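Local structure of cellulase (Bacillus sp. BG-CS10, 5E09) at residues F241-N254 against K291-V305. The protein probably hydrolyses internal beta-1,4-glucosidic bonds of cellulose through a family 5 glycoside hydrolase barrel joined to carbohydrate-binding modules. Residues are numbered along the deposited sequence; the frame is centred on the assembly and turned at random.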
ATOM      1  N   PHE A 241      -0.182   7.194 -12.549  1.00 43.25           N
ATOM      2  CA  PHE A 241       0.092   5.791 -12.799  1.00 55.04           C
ATOM      3  C   PHE A 241       0.444   5.586 -14.264  1.00 44.87           C
ATOM      4  O   PHE A 241      -0.426   5.288 -15.073  1.00 50.67           O
ATOM      5  CB  PHE A 241      -1.118   4.941 -12.410  1.00 35.85           C
ATOM      6  CG  PHE A 241      -0.934   3.474 -12.666  1.00 44.83           C
ATOM      7  CD1 PHE A 241      -0.008   2.747 -11.940  1.00 48.54           C
ATOM      8  CD2 PHE A 241      -1.690   2.819 -13.627  1.00 45.37           C
ATOM      9  CE1 PHE A 241       0.173   1.392 -12.168  1.00 53.50           C
ATOM     10  CE2 PHE A 241      -1.519   1.464 -13.860  1.00 46.66           C
ATOM     11  CZ  PHE A 241      -0.585   0.750 -13.128  1.00 48.78           C
ATOM     12  N   GLU A 242       1.717   5.752 -14.610  1.00 45.56           N
ATOM     13  CA  GLU A 242       2.115   5.697 -16.013  1.00 62.56           C
ATOM     14  C   GLU A 242       3.048   4.500 -16.296  1.00 49.31           C
ATOM     15  O   GLU A 242       3.217   3.623 -15.437  1.00 49.33           O
ATOM     16  CB  GLU A 242       2.732   7.065 -16.411  1.00 51.84           C
ATOM     17  CG  GLU A 242       1.792   8.283 -16.434  1.00 85.10           C
ATOM     18  CD  GLU A 242       2.500   9.591 -16.764  1.00 98.12           C
ATOM     19  OE1 GLU A 242       3.750   9.627 -16.798  1.00 96.03           O
ATOM     20  OE2 GLU A 242       1.794  10.600 -16.956  1.00 86.47           O
ATOM     21  N   GLU A 243       3.642   4.486 -17.489  1.00 46.98           N
ATOM     22  CA  GLU A 243       4.303   3.322 -18.066  1.00 57.48           C
ATOM     23  C   GLU A 243       5.389   2.693 -17.203  1.00 45.98           C
ATOM     24  O   GLU A 243       5.517   1.474 -17.203  1.00 49.87           O
ATOM     25  CB  GLU A 243       4.897   3.672 -19.436  1.00 58.95           C
ATOM     26  CG  GLU A 243       4.273   2.885 -20.579  1.00 86.10           C
ATOM     27  CD  GLU A 243       4.686   3.412 -21.936  1.00102.84           C
ATOM     28  OE1 GLU A 243       5.901   3.603 -22.145  1.00 99.34           O
ATOM     29  OE2 GLU A 243       3.797   3.661 -22.781  1.00 95.68           O
ATOM     30  N   GLU A 244       6.169   3.493 -16.481  1.00 47.34           N
ATOM     31  CA  GLU A 244       7.245   2.927 -15.670  1.00 43.17           C
ATOM     32  C   GLU A 244       6.720   2.137 -14.477  1.00 48.13           C
ATOM     33  O   GLU A 244       7.274   1.090 -14.125  1.00 46.44           O
ATOM     34  CB  GLU A 244       8.185   4.017 -15.181  1.00 52.00           C
ATOM     35  CG  GLU A 244       8.800   4.842 -16.287  1.00 66.59           C
ATOM     36  CD  GLU A 244       9.900   5.728 -15.768  1.00 78.03           C
ATOM     37  OE1 GLU A 244      10.731   5.224 -14.979  1.00 70.23           O
ATOM     38  OE2 GLU A 244       9.929   6.919 -16.147  1.00 82.84           O
ATOM     39  N   THR A 245       5.663   2.647 -13.851  1.00 42.06           N
ATOM     40  CA  THR A 245       5.024   1.962 -12.731  1.00 45.89           C
ATOM     41  C   THR A 245       4.460   0.611 -13.195  1.00 43.43           C
ATOM     42  O   THR A 245       4.681  -0.454 -12.568  1.00 55.23           O
ATOM     43  CB  THR A 245       3.913   2.843 -12.129  1.00 45.10           C
ATOM     44  OG1 THR A 245       4.409   4.178 -11.973  1.00 37.83           O
ATOM     45  CG2 THR A 245       3.465   2.316 -10.777  1.00 41.22           C
ATOM     46  N   GLN A 246       3.763   0.663 -14.328  1.00 42.42           N
ATOM     47  CA  GLN A 246       3.166  -0.522 -14.935  1.00 44.81           C
ATOM     48  C   GLN A 246       4.230  -1.557 -15.282  1.00 40.01           C
ATOM     49  O   GLN A 246       4.092  -2.748 -14.973  1.00 39.82           O
ATOM     50  CB  GLN A 246       2.377  -0.126 -16.183  1.00 41.38           C
ATOM     51  CG  GLN A 246       1.336   0.958 -15.921  1.00 49.02           C
ATOM     52  CD  GLN A 246       0.548   1.343 -17.158  1.00 56.40           C
ATOM     53  OE1 GLN A 246       0.957   2.214 -17.922  1.00 62.66           O
ATOM     54  NE2 GLN A 246      -0.595   0.701 -17.354  1.00 72.83           N
ATOM     55  N   GLN A 247       5.303  -1.084 -15.908  1.00 44.66           N
ATOM     56  CA  GLN A 247       6.379  -1.952 -16.355  1.00 40.67           C
ATOM     57  C   GLN A 247       7.084  -2.589 -15.172  1.00 53.54           C
ATOM     58  O   GLN A 247       7.508  -3.743 -15.251  1.00 46.50           O
ATOM     59  CB  GLN A 247       7.383  -1.183 -17.211  1.00 39.90           C
ATOM     60  CG  GLN A 247       8.301  -2.086 -18.020  1.00 41.05           C
ATOM     61  CD  GLN A 247       7.529  -3.018 -18.938  1.00 56.11           C
ATOM     62  OE1 GLN A 247       6.636  -2.587 -19.667  1.00 58.28           O
ATOM     63  NE2 GLN A 247       7.865  -4.305 -18.901  1.00 51.56           N
ATOM     64  N   ASP A 248       7.202  -1.836 -14.079  1.00 47.03           N
ATOM     65  CA  ASP A 248       7.798  -2.370 -12.859  1.00 39.09           C
ATOM     66  C   ASP A 248       6.962  -3.524 -12.318  1.00 40.31           C
ATOM     67  O   ASP A 248       7.503  -4.556 -11.890  1.00 44.21           O
ATOM     68  CB  ASP A 248       7.941  -1.285 -11.798  1.00 38.18           C
ATOM     69  CG  ASP A 248       8.770  -1.743 -10.621  1.00 49.82           C
ATOM     70  OD1 ASP A 248      10.008  -1.830 -10.774  1.00 49.83           O
ATOM     71  OD2 ASP A 248       8.185  -2.028  -9.550  1.00 46.72           O
ATOM     72  N   ILE A 249       5.642  -3.357 -12.343  1.00 41.78           N
ATOM     73  CA  ILE A 249       4.766  -4.473 -11.971  1.00 49.86           C
ATOM     74  C   ILE A 249       4.982  -5.710 -12.868  1.00 48.66           C
ATOM     75  O   ILE A 249       5.203  -6.846 -12.382  1.00 41.29           O
ATOM     76  CB  ILE A 249       3.291  -4.052 -12.029  1.00 43.72           C
ATOM     77  CG1 ILE A 249       3.008  -3.006 -10.944  1.00 47.55           C
ATOM     78  CG2 ILE A 249       2.381  -5.265 -11.889  1.00 42.00           C
ATOM     79  CD1 ILE A 249       1.667  -2.329 -11.069  1.00 35.07           C
ATOM     80  N   ILE A 250       4.933  -5.478 -14.176  1.00 48.56           N
ATOM     81  CA  ILE A 250       5.061  -6.557 -15.151  1.00 45.82           C
ATOM     82  C   ILE A 250       6.377  -7.320 -15.002  1.00 48.44           C
ATOM     83  O   ILE A 250       6.371  -8.546 -14.912  1.00 46.46           O
ATOM     84  CB  ILE A 250       4.932  -6.019 -16.590  1.00 59.25           C
ATOM     85  CG1 ILE A 250       3.476  -5.655 -16.881  1.00 50.33           C
ATOM     86  CG2 ILE A 250       5.424  -7.045 -17.601  1.00 48.00           C
ATOM     87  CD1 ILE A 250       3.252  -5.138 -18.273  1.00 51.62           C
ATOM     88  N   ASP A 251       7.493  -6.597 -14.964  1.00 40.76           N
ATOM     89  CA  ASP A 251       8.807  -7.217 -14.809  1.00 43.19           C
ATOM     90  C   ASP A 251       8.909  -7.986 -13.493  1.00 52.55           C
ATOM     91  O   ASP A 251       9.292  -9.178 -13.472  1.00 57.44           O
ATOM     92  CB  ASP A 251       9.918  -6.160 -14.881  1.00 49.71           C
ATOM     93  CG  ASP A 251       9.984  -5.462 -16.235  1.00 67.26           C
ATOM     94  OD1 ASP A 251       9.393  -5.976 -17.210  1.00 67.36           O
ATOM     95  OD2 ASP A 251      10.638  -4.400 -16.329  1.00 64.25           O
ATOM     96  N   THR A 252       8.556  -7.304 -12.399  1.00 40.07           N
ATOM     97  CA  THR A 252       8.650  -7.909 -11.075  1.00 48.28           C
ATOM     98  C   THR A 252       7.956  -9.261 -11.033  1.00 37.72           C
ATOM     99  O   THR A 252       8.564 -10.293 -10.691  1.00 47.97           O
ATOM    100  CB  THR A 252       8.037  -7.008  -9.986  1.00 45.98           C
ATOM    101  OG1 THR A 252       8.743  -5.760  -9.936  1.00 44.49           O
ATOM    102  CG2 THR A 252       8.116  -7.690  -8.629  1.00 38.16           C
ATOM    103  N   PHE A 253       6.686  -9.281 -11.409  1.00 43.39           N
ATOM    104  CA  PHE A 253       5.952 -10.517 -11.215  1.00 40.04           C
ATOM    105  C   PHE A 253       6.166 -11.510 -12.354  1.00 38.92           C
ATOM    106  O   PHE A 253       5.887 -12.695 -12.204  1.00 53.27           O
ATOM    107  CB  PHE A 253       4.486 -10.196 -10.966  1.00 36.73           C
ATOM    108  CG  PHE A 253       4.262  -9.569  -9.615  1.00 36.60           C
ATOM    109  CD1 PHE A 253       4.325 -10.344  -8.469  1.00 29.73           C
ATOM    110  CD2 PHE A 253       4.075  -8.205  -9.485  1.00 33.23           C
ATOM    111  CE1 PHE A 253       4.158  -9.782  -7.217  1.00 42.58           C
ATOM    112  CE2 PHE A 253       3.904  -7.629  -8.236  1.00 51.82           C
ATOM    113  CZ  PHE A 253       3.945  -8.420  -7.096  1.00 41.02           C
ATOM    114  N   ASN A 254       6.722 -11.045 -13.466  1.00 47.10           N
ATOM    115  CA  ASN A 254       7.215 -11.974 -14.475  1.00 51.43           C
ATOM    116  C   ASN A 254       8.336 -12.824 -13.909  1.00 48.79           C
ATOM    117  O   ASN A 254       8.314 -14.046 -14.040  1.00 52.16           O
ATOM    118  CB  ASN A 254       7.708 -11.250 -15.729  1.00 51.11           C
ATOM    119  CG  ASN A 254       6.600 -11.001 -16.731  1.00 46.30           C
ATOM    120  OD1 ASN A 254       5.504 -11.552 -16.614  1.00 51.04           O
ATOM    121  ND2 ASN A 254       6.881 -10.168 -17.727  1.00 47.40           N
ATOM    122  N   LYS A 291      -6.382   3.026 -10.447  1.00 34.02           N
ATOM    123  CA  LYS A 291      -5.775   2.429 -11.635  1.00 39.78           C
ATOM    124  C   LYS A 291      -4.581   1.529 -11.279  1.00 42.91           C
ATOM    125  O   LYS A 291      -4.405   0.440 -11.861  1.00 41.30           O
ATOM    126  CB  LYS A 291      -5.361   3.522 -12.624  1.00 43.11           C
ATOM    127  CG  LYS A 291      -6.552   4.146 -13.363  1.00 48.94           C
ATOM    128  CD  LYS A 291      -6.113   5.116 -14.461  1.00 42.33           C
ATOM    129  CE  LYS A 291      -5.614   6.423 -13.879  1.00 38.20           C
ATOM    130  NZ  LYS A 291      -5.358   7.443 -14.937  1.00 43.81           N
ATOM    131  N   PHE A 292      -3.779   1.968 -10.308  1.00 45.52           N
ATOM    132  CA  PHE A 292      -2.652   1.165  -9.852  1.00 40.06           C
ATOM    133  C   PHE A 292      -3.128  -0.191  -9.346  1.00 40.63           C
ATOM    134  O   PHE A 292      -2.657  -1.236  -9.806  1.00 36.84           O
ATOM    135  CB  PHE A 292      -1.860   1.878  -8.750  1.00 38.50           C
ATOM    136  CG  PHE A 292      -0.806   1.009  -8.111  1.00 37.27           C
ATOM    137  CD1 PHE A 292       0.456   0.898  -8.677  1.00 43.54           C
ATOM    138  CD2 PHE A 292      -1.081   0.293  -6.957  1.00 31.22           C
ATOM    139  CE1 PHE A 292       1.430   0.088  -8.099  1.00 34.63           C
ATOM    140  CE2 PHE A 292      -0.118  -0.519  -6.380  1.00 37.96           C
ATOM    141  CZ  PHE A 292       1.140  -0.622  -6.955  1.00 32.79           C
ATOM    142  N   PHE A 293      -4.058  -0.181  -8.396  1.00 40.13           N
ATOM    143  CA  PHE A 293      -4.495  -1.448  -7.809  1.00 43.13           C
ATOM    144  C   PHE A 293      -5.214  -2.355  -8.816  1.00 42.65           C
ATOM    145  O   PHE A 293      -5.052  -3.580  -8.773  1.00 45.02           O
ATOM    146  CB  PHE A 293      -5.370  -1.188  -6.582  1.00 31.77           C
ATOM    147  CG  PHE A 293      -4.576  -0.813  -5.360  1.00 38.75           C
ATOM    148  CD1 PHE A 293      -4.008  -1.796  -4.561  1.00 34.21           C
ATOM    149  CD2 PHE A 293      -4.369   0.517  -5.026  1.00 42.73           C
ATOM    150  CE1 PHE A 293      -3.256  -1.464  -3.436  1.00 35.32           C
ATOM    151  CE2 PHE A 293      -3.620   0.862  -3.899  1.00 43.90           C
ATOM    152  CZ  PHE A 293      -3.062  -0.135  -3.105  1.00 35.51           C
ATOM    153  N   GLU A 294      -5.975  -1.761  -9.733  1.00 44.50           N
ATOM    154  CA  GLU A 294      -6.647  -2.542 -10.779  1.00 48.74           C
ATOM    155  C   GLU A 294      -5.623  -3.276 -11.656  1.00 40.01           C
ATOM    156  O   GLU A 294      -5.722  -4.494 -11.892  1.00 39.82           O
ATOM    157  CB  GLU A 294      -7.535  -1.630 -11.637  1.00 47.62           C
ATOM    158  CG  GLU A 294      -8.516  -2.358 -12.560  1.00 43.02           C
ATOM    159  CD  GLU A 294      -7.903  -2.752 -13.889  1.00 49.24           C
ATOM    160  OE1 GLU A 294      -6.965  -2.058 -14.350  1.00 40.43           O
ATOM    161  OE2 GLU A 294      -8.359  -3.762 -14.472  1.00 46.47           O
ATOM    162  N   PHE A 295      -4.637  -2.523 -12.133  1.00 39.46           N
ATOM    163  CA  PHE A 295      -3.563  -3.089 -12.941  1.00 44.26           C
ATOM    164  C   PHE A 295      -2.816  -4.211 -12.198  1.00 37.51           C
ATOM    165  O   PHE A 295      -2.681  -5.347 -12.694  1.00 41.75           O
ATOM    166  CB  PHE A 295      -2.605  -1.970 -13.343  1.00 35.72           C
ATOM    167  CG  PHE A 295      -1.610  -2.362 -14.388  1.00 41.98           C
ATOM    168  CD1 PHE A 295      -1.933  -2.289 -15.733  1.00 44.17           C
ATOM    169  CD2 PHE A 295      -0.341  -2.776 -14.029  1.00 35.27           C
ATOM    170  CE1 PHE A 295      -1.005  -2.640 -16.704  1.00 52.94           C
ATOM    171  CE2 PHE A 295       0.590  -3.125 -14.990  1.00 45.60           C
ATOM    172  CZ  PHE A 295       0.260  -3.057 -16.329  1.00 44.10           C
ATOM    173  N   LEU A 296      -2.351  -3.882 -10.995  1.00 42.16           N
ATOM    174  CA  LEU A 296      -1.613  -4.826 -10.160  1.00 42.82           C
ATOM    175  C   LEU A 296      -2.359  -6.143  -9.957  1.00 41.21           C
ATOM    176  O   LEU A 296      -1.804  -7.226 -10.192  1.00 38.20           O
ATOM    177  CB  LEU A 296      -1.307  -4.204  -8.794  1.00 36.52           C
ATOM    178  CG  LEU A 296      -0.624  -5.133  -7.784  1.00 42.53           C
ATOM    179  CD1 LEU A 296       0.707  -5.640  -8.328  1.00 32.67           C
ATOM    180  CD2 LEU A 296      -0.429  -4.445  -6.436  1.00 37.30           C
ATOM    181  N   ILE A 297      -3.611  -6.061  -9.515  1.00 39.78           N
ATOM    182  CA  ILE A 297      -4.337  -7.288  -9.208  1.00 45.87           C
ATOM    183  C   ILE A 297      -4.652  -8.075 -10.489  1.00 43.44           C
ATOM    184  O   ILE A 297      -4.639  -9.312 -10.473  1.00 37.40           O
ATOM    185  CB  ILE A 297      -5.612  -6.997  -8.404  1.00 37.43           C
ATOM    186  CG1 ILE A 297      -5.219  -6.468  -7.023  1.00 33.27           C
ATOM    187  CG2 ILE A 297      -6.452  -8.261  -8.244  1.00 32.17           C
ATOM    188  CD1 ILE A 297      -6.375  -5.982  -6.184  1.00 39.60           C
ATOM    189  N   HIS A 298      -4.886  -7.375 -11.601  1.00 34.92           N
ATOM    190  CA  HIS A 298      -5.012  -8.076 -12.877  1.00 37.17           C
ATOM    191  C   HIS A 298      -3.784  -8.944 -13.145  1.00 54.34           C
ATOM    192  O   HIS A 298      -3.906 -10.143 -13.447  1.00 47.98           O
ATOM    193  CB  HIS A 298      -5.205  -7.103 -14.038  1.00 41.25           C
ATOM    194  CG  HIS A 298      -5.062  -7.741 -15.387  1.00 52.21           C
ATOM    195  ND1 HIS A 298      -5.722  -8.899 -15.735  1.00 51.11           N
ATOM    196  CD2 HIS A 298      -4.339  -7.377 -16.474  1.00 49.59           C
ATOM    197  CE1 HIS A 298      -5.412  -9.224 -16.978  1.00 42.56           C
ATOM    198  NE2 HIS A 298      -4.575  -8.316 -17.449  1.00 41.45           N
ATOM    199  N   HIS A 299      -2.597  -8.356 -13.025  1.00 41.44           N
ATOM    200  CA  HIS A 299      -1.404  -9.118 -13.399  1.00 46.74           C
ATOM    201  C   HIS A 299      -1.040 -10.210 -12.375  1.00 38.70           C
ATOM    202  O   HIS A 299      -0.502 -11.276 -12.746  1.00 41.12           O
ATOM    203  CB  HIS A 299      -0.242  -8.163 -13.648  1.00 39.61           C
ATOM    204  CG  HIS A 299      -0.331  -7.470 -14.973  1.00 55.86           C
ATOM    205  ND1 HIS A 299      -0.037  -8.103 -16.162  1.00 55.48           N
ATOM    206  CD2 HIS A 299      -0.724  -6.216 -15.300  1.00 52.42           C
ATOM    207  CE1 HIS A 299      -0.227  -7.264 -17.165  1.00 44.44           C
ATOM    208  NE2 HIS A 299      -0.642  -6.112 -16.672  1.00 54.36           N
ATOM    209  N   LEU A 300      -1.379  -9.976 -11.108  1.00 33.49           N
ATOM    210  CA  LEU A 300      -1.226 -11.012 -10.084  1.00 37.09           C
ATOM    211  C   LEU A 300      -2.110 -12.207 -10.405  1.00 52.05           C
ATOM    212  O   LEU A 300      -1.684 -13.362 -10.287  1.00 39.81           O
ATOM    213  CB  LEU A 300      -1.566 -10.483  -8.689  1.00 29.38           C
ATOM    214  CG  LEU A 300      -0.680  -9.378  -8.110  1.00 44.05           C
ATOM    215  CD1 LEU A 300      -1.163  -8.969  -6.723  1.00 27.17           C
ATOM    216  CD2 LEU A 300       0.785  -9.804  -8.083  1.00 33.02           C
ATOM    217  N   ASN A 301      -3.350 -11.919 -10.796  1.00 49.30           N
ATOM    218  CA  ASN A 301      -4.280 -12.972 -11.186  1.00 45.02           C
ATOM    219  C   ASN A 301      -3.790 -13.740 -12.403  1.00 43.07           C
ATOM    220  O   ASN A 301      -3.818 -14.969 -12.409  1.00 49.74           O
ATOM    221  CB  ASN A 301      -5.668 -12.394 -11.451  1.00 45.95           C
ATOM    222  CG  ASN A 301      -6.355 -11.946 -10.180  1.00 53.28           C
ATOM    223  OD1 ASN A 301      -6.037 -12.410  -9.092  1.00 53.08           O
ATOM    224  ND2 ASN A 301      -7.319 -11.041 -10.317  1.00 96.12           N
ATOM    225  N   GLU A 302      -3.323 -13.021 -13.423  1.00 42.07           N
ATOM    226  CA  GLU A 302      -2.760 -13.676 -14.603  1.00 40.19           C
ATOM    227  C   GLU A 302      -1.572 -14.570 -14.237  1.00 54.79           C
ATOM    228  O   GLU A 302      -1.271 -15.533 -14.949  1.00 36.65           O
ATOM    229  CB  GLU A 302      -2.329 -12.645 -15.654  1.00 43.07           C
ATOM    230  CG  GLU A 302      -3.389 -12.326 -16.707  1.00 66.92           C
ATOM    231  CD  GLU A 302      -2.868 -11.423 -17.818  1.00 79.95           C
ATOM    232  OE1 GLU A 302      -1.685 -11.024 -17.764  1.00 66.10           O
ATOM    233  OE2 GLU A 302      -3.641 -11.120 -18.755  1.00 88.96           O
ATOM    234  N   ARG A 303      -0.895 -14.259 -13.131  1.00 46.34           N
ATOM    235  CA  ARG A 303       0.254 -15.073 -12.736  1.00 47.53           C
ATOM    236  C   ARG A 303       0.031 -15.949 -11.495  1.00 53.87           C
ATOM    237  O   ARG A 303       0.998 -16.407 -10.882  1.00 53.39           O
ATOM    238  CB  ARG A 303       1.467 -14.172 -12.518  1.00 40.38           C
ATOM    239  CG  ARG A 303       2.039 -13.615 -13.806  1.00 50.46           C
ATOM    240  CD  ARG A 303       2.788 -12.317 -13.560  1.00 51.38           C
ATOM    241  NE  ARG A 303       3.166 -11.661 -14.806  1.00 47.79           N
ATOM    242  CZ  ARG A 303       2.353 -10.889 -15.521  1.00 57.79           C
ATOM    243  NH1 ARG A 303       1.104 -10.678 -15.120  1.00 47.02           N
ATOM    244  NH2 ARG A 303       2.788 -10.332 -16.643  1.00 55.61           N
ATOM    245  N   ASP A 304      -1.232 -16.183 -11.139  1.00 45.85           N
ATOM    246  CA  ASP A 304      -1.597 -17.031  -9.995  1.00 40.13           C
ATOM    247  C   ASP A 304      -0.893 -16.670  -8.685  1.00 47.50           C
ATOM    248  O   ASP A 304      -0.546 -17.551  -7.892  1.00 37.46           O
ATOM    249  CB  ASP A 304      -1.319 -18.502 -10.310  1.00 57.45           C
ATOM    250  CG  ASP A 304      -2.144 -19.018 -11.472  1.00 56.78           C
ATOM    251  OD1 ASP A 304      -3.256 -18.491 -11.700  1.00 56.49           O
ATOM    252  OD2 ASP A 304      -1.672 -19.948 -12.161  1.00 62.26           O
ATOM    253  N   VAL A 305      -0.686 -15.379  -8.456  1.00 41.06           N
ATOM    254  CA  VAL A 305      -0.121 -14.931  -7.191  1.00 42.15           C
ATOM    255  C   VAL A 305      -1.227 -14.613  -6.197  1.00 36.35           C
ATOM    256  O   VAL A 305      -2.006 -13.687  -6.409  1.00 40.60           O
ATOM    257  CB  VAL A 305       0.769 -13.685  -7.362  1.00 39.11           C
ATOM    258  CG1 VAL A 305       1.304 -13.228  -6.004  1.00 33.25           C
ATOM    259  CG2 VAL A 305       1.912 -13.972  -8.323  1.00 31.24           C
TER
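Asn254 OD1 is gripped by two nitrogens of Arg303, NE and NH2, each 3.0 Å away. Both donors approach from one face of the amide and lie well out of its carbonyl plane; because NE and NH2 are the donors, the grip is side-on, and the oxygen lies in the guanidinium plane. The third nitrogen turns back to the last turn of the helix before it: Arg303 NH1 binds His299 O at 2.9 Å and also ND1 of the His299 ring. The arginine, extended from CG to NE, lays its CD beside the Phe253 carbonyl. With an alanine here the two donors to Asn254 OD1 are gone, and the Asn254 amide and the His299 ring would probably be freer to turn.

Along the helices the contact is mainly carbon against carbon and ring. Ile250 CG1 makes a CH-pi contact over one face of the His299 imidazole, and Leu300 CD2 sits above the centre of the Phe253 ring, 3.4 Å from its centroid. Ile249 is a knob among Phe292, Phe295, Leu296 and His299; with CG1 anti to its carbonyl carbon (chi1 -67°), its CD1 reaches Phe295 CD2 at 3.6 Å. At the other end Phe241, just ahead of helix 243-261, receives Phe292 CA over the centre of its ring and turns an edge to the face of Phe295 in an offset edge-to-face pair, planes 64° apart. Gln246 CG covers a face of Phe295.

The helical segments 243-254 and 291-302 run nearly parallel, crossing at -21°, as neighbours on the outside of the TIM barrel; Phe253 and Leu300 both rest on Leu269 of barrel strand 267-272. A Schellman motif with Asp304 at C-prime ends helix 286-302 and leads into strand 306-311. Mostly buried apolar packing thus probably supplies most of the adhesion, while the Arg303-Asn254 link adds directionality where that helix stops.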